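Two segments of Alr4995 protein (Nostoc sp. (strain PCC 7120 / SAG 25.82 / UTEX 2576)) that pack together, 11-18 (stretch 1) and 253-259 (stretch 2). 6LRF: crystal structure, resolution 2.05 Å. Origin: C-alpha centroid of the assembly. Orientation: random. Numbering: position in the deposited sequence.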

# COMPACT_ATOMS: atom_id res chain seq x y z
N PRO B 11 50.31 -18.24 -26.02
CA PRO B 11 49.48 -19.27 -26.66
C PRO B 11 48.68 -20.10 -25.65
O PRO B 11 49.13 -20.30 -24.52
CB PRO B 11 50.51 -20.12 -27.42
CG PRO B 11 51.79 -19.91 -26.70
CD PRO B 11 51.75 -18.48 -26.25
N PRO B 12 47.50 -20.57 -26.06
CA PRO B 12 46.55 -21.28 -25.19
C PRO B 12 46.89 -22.74 -24.92
O PRO B 12 45.96 -23.53 -24.79
CB PRO B 12 45.24 -21.18 -25.97
CG PRO B 12 45.65 -21.08 -27.38
CD PRO B 12 46.91 -20.28 -27.39
N ASP B 13 48.17 -23.08 -24.83
CA ASP B 13 48.60 -24.48 -24.69
C ASP B 13 48.00 -25.17 -23.46
O ASP B 13 47.75 -26.38 -23.48
CB ASP B 13 50.14 -24.58 -24.63
CG ASP B 13 50.81 -24.34 -25.99
OD1 ASP B 13 50.13 -23.85 -26.93
OD2 ASP B 13 52.02 -24.63 -26.12
N HIS B 14 47.76 -24.41 -22.39
CA HIS B 14 47.17 -24.96 -21.17
C HIS B 14 46.02 -24.10 -20.67
O HIS B 14 45.80 -23.95 -19.46
CB HIS B 14 48.24 -25.11 -20.09
CG HIS B 14 49.47 -25.82 -20.56
ND1 HIS B 14 50.73 -25.27 -20.46
CD2 HIS B 14 49.62 -27.03 -21.16
CE1 HIS B 14 51.61 -26.12 -20.97
NE2 HIS B 14 50.97 -27.19 -21.40
N TYR B 15 45.27 -23.54 -21.60
CA TYR B 15 44.13 -22.71 -21.24
C TYR B 15 42.95 -23.61 -20.90
O TYR B 15 42.76 -24.67 -21.50
CB TYR B 15 43.78 -21.75 -22.38
CG TYR B 15 42.49 -20.97 -22.17
CD1 TYR B 15 42.41 -19.94 -21.24
CD2 TYR B 15 41.35 -21.27 -22.91
CE1 TYR B 15 41.24 -19.22 -21.05
CE2 TYR B 15 40.17 -20.56 -22.73
CZ TYR B 15 40.11 -19.54 -21.80
OH TYR B 15 38.94 -18.84 -21.63
N ASP B 16 42.18 -23.16 -19.92
CA ASP B 16 41.04 -23.89 -19.41
C ASP B 16 40.29 -22.91 -18.51
O ASP B 16 40.80 -21.83 -18.21
CB ASP B 16 41.50 -25.14 -18.64
CG ASP B 16 40.35 -26.10 -18.34
OD1 ASP B 16 39.42 -26.24 -19.17
OD2 ASP B 16 40.40 -26.75 -17.26
N VAL B 17 39.08 -23.28 -18.08
CA VAL B 17 38.47 -22.58 -16.97
C VAL B 17 38.56 -23.52 -15.76
O VAL B 17 37.72 -24.40 -15.58
CB VAL B 17 37.02 -22.15 -17.28
CG1 VAL B 17 36.42 -21.41 -16.10
CG2 VAL B 17 36.99 -21.27 -18.52
N ASP B 18 39.61 -23.34 -14.96
CA ASP B 18 39.91 -24.19 -13.81
C ASP B 18 39.09 -23.86 -12.56
O ASP B 18 38.82 -24.73 -11.73
CB ASP B 18 41.39 -24.09 -13.43
CG ASP B 18 42.31 -24.77 -14.42
OD1 ASP B 18 41.85 -25.71 -15.12
OD2 ASP B 18 43.50 -24.38 -14.48
N THR B 253 35.04 -16.17 -28.68
CA THR B 253 34.01 -16.59 -27.71
C THR B 253 34.54 -17.55 -26.65
O THR B 253 34.03 -17.58 -25.53
CB THR B 253 32.81 -17.25 -28.43
OG1 THR B 253 33.24 -18.42 -29.14
CG2 THR B 253 32.14 -16.27 -29.40
N GLU B 254 35.56 -18.34 -27.00
CA GLU B 254 36.12 -19.30 -26.05
C GLU B 254 36.87 -18.59 -24.91
O GLU B 254 37.09 -19.17 -23.85
CB GLU B 254 37.06 -20.27 -26.77
CG GLU B 254 37.09 -21.66 -26.15
CD GLU B 254 35.72 -22.33 -26.14
OE1 GLU B 254 34.88 -22.01 -27.01
OE2 GLU B 254 35.49 -23.17 -25.24
N PHE B 255 37.28 -17.35 -25.14
CA PHE B 255 37.98 -16.63 -24.09
C PHE B 255 37.02 -15.73 -23.35
O PHE B 255 37.28 -15.36 -22.20
CB PHE B 255 39.17 -15.84 -24.67
CG PHE B 255 40.26 -16.73 -25.19
CD1 PHE B 255 41.17 -17.31 -24.31
CD2 PHE B 255 40.35 -17.02 -26.55
CE1 PHE B 255 42.18 -18.15 -24.79
CE2 PHE B 255 41.35 -17.86 -27.02
CZ PHE B 255 42.26 -18.42 -26.14
N LEU B 256 35.89 -15.41 -23.98
CA LEU B 256 34.82 -14.68 -23.29
C LEU B 256 34.31 -15.52 -22.13
O LEU B 256 33.71 -14.99 -21.20
CB LEU B 256 33.68 -14.32 -24.24
CG LEU B 256 33.55 -12.86 -24.67
CD1 LEU B 256 34.57 -12.52 -25.74
CD2 LEU B 256 32.13 -12.51 -25.14
N LYS B 257 34.56 -16.83 -22.18
CA LYS B 257 34.18 -17.76 -21.10
C LYS B 257 34.99 -17.56 -19.82
O LYS B 257 34.52 -17.89 -18.73
CB LYS B 257 34.33 -19.21 -21.56
CG LYS B 257 33.42 -19.62 -22.70
CD LYS B 257 33.62 -21.09 -23.02
CE LYS B 257 32.68 -21.57 -24.11
NZ LYS B 257 32.73 -23.05 -24.25
N ALA B 258 36.22 -17.05 -19.96
CA ALA B 258 37.05 -16.75 -18.79
C ALA B 258 37.00 -15.27 -18.45
O ALA B 258 37.65 -14.82 -17.50
CB ALA B 258 38.48 -17.20 -19.02
N GLY B 259 36.25 -14.51 -19.24
CA GLY B 259 36.05 -13.09 -18.98
C GLY B 259 37.05 -12.17 -19.65
O GLY B 259 37.28 -11.05 -19.17

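Stretch 2, a short, weakly bonded helix and the residues that follow it, packs against the irregular stretch 1 mainly around the side chain of Tyr15, and together they bury 284 Å². Thr253 makes no contact with stretch 1; its carbonyl O accepts a weak 3.5 Å bond from Lys257 N. Glu254 contributes its backbone: Tyr15 OH donates to Glu254 O at 2.9 Å, the one hydrogen bond between the stretches, which satisfies the hydroxyl of a buried tyrosine. The Glu254 carboxylate instead forms a salt bridge within the stretch, OE2 to Lys257 NZ at 2.9 Å. Phe255 leaves the backbone sideways, but its m rotamer brings the ring end nearer, over one face of the Tyr15 ring (Phe255 CD1 to Tyr15 CZ, 3.5 Å). The two planes meet obliquely at 40°, centroids 4.5 Å apart, and Pro12 CB touches the edge of the Phe255 ring at CZ (4.1 Å). Leu256 points away. Lys257 starts toward stretch 1 before its long chain leads off to Glu254; Lys257 O lies 4.2 Å from Val17 CG2. Ala258 is small enough to sit close at the Tyr15 ring edge, CB 3.1 Å from Tyr15 OH and 4.4 Å from Val17 CG2. Gly259 follows with positive phi, where a CB would jam against the preceding carbonyl.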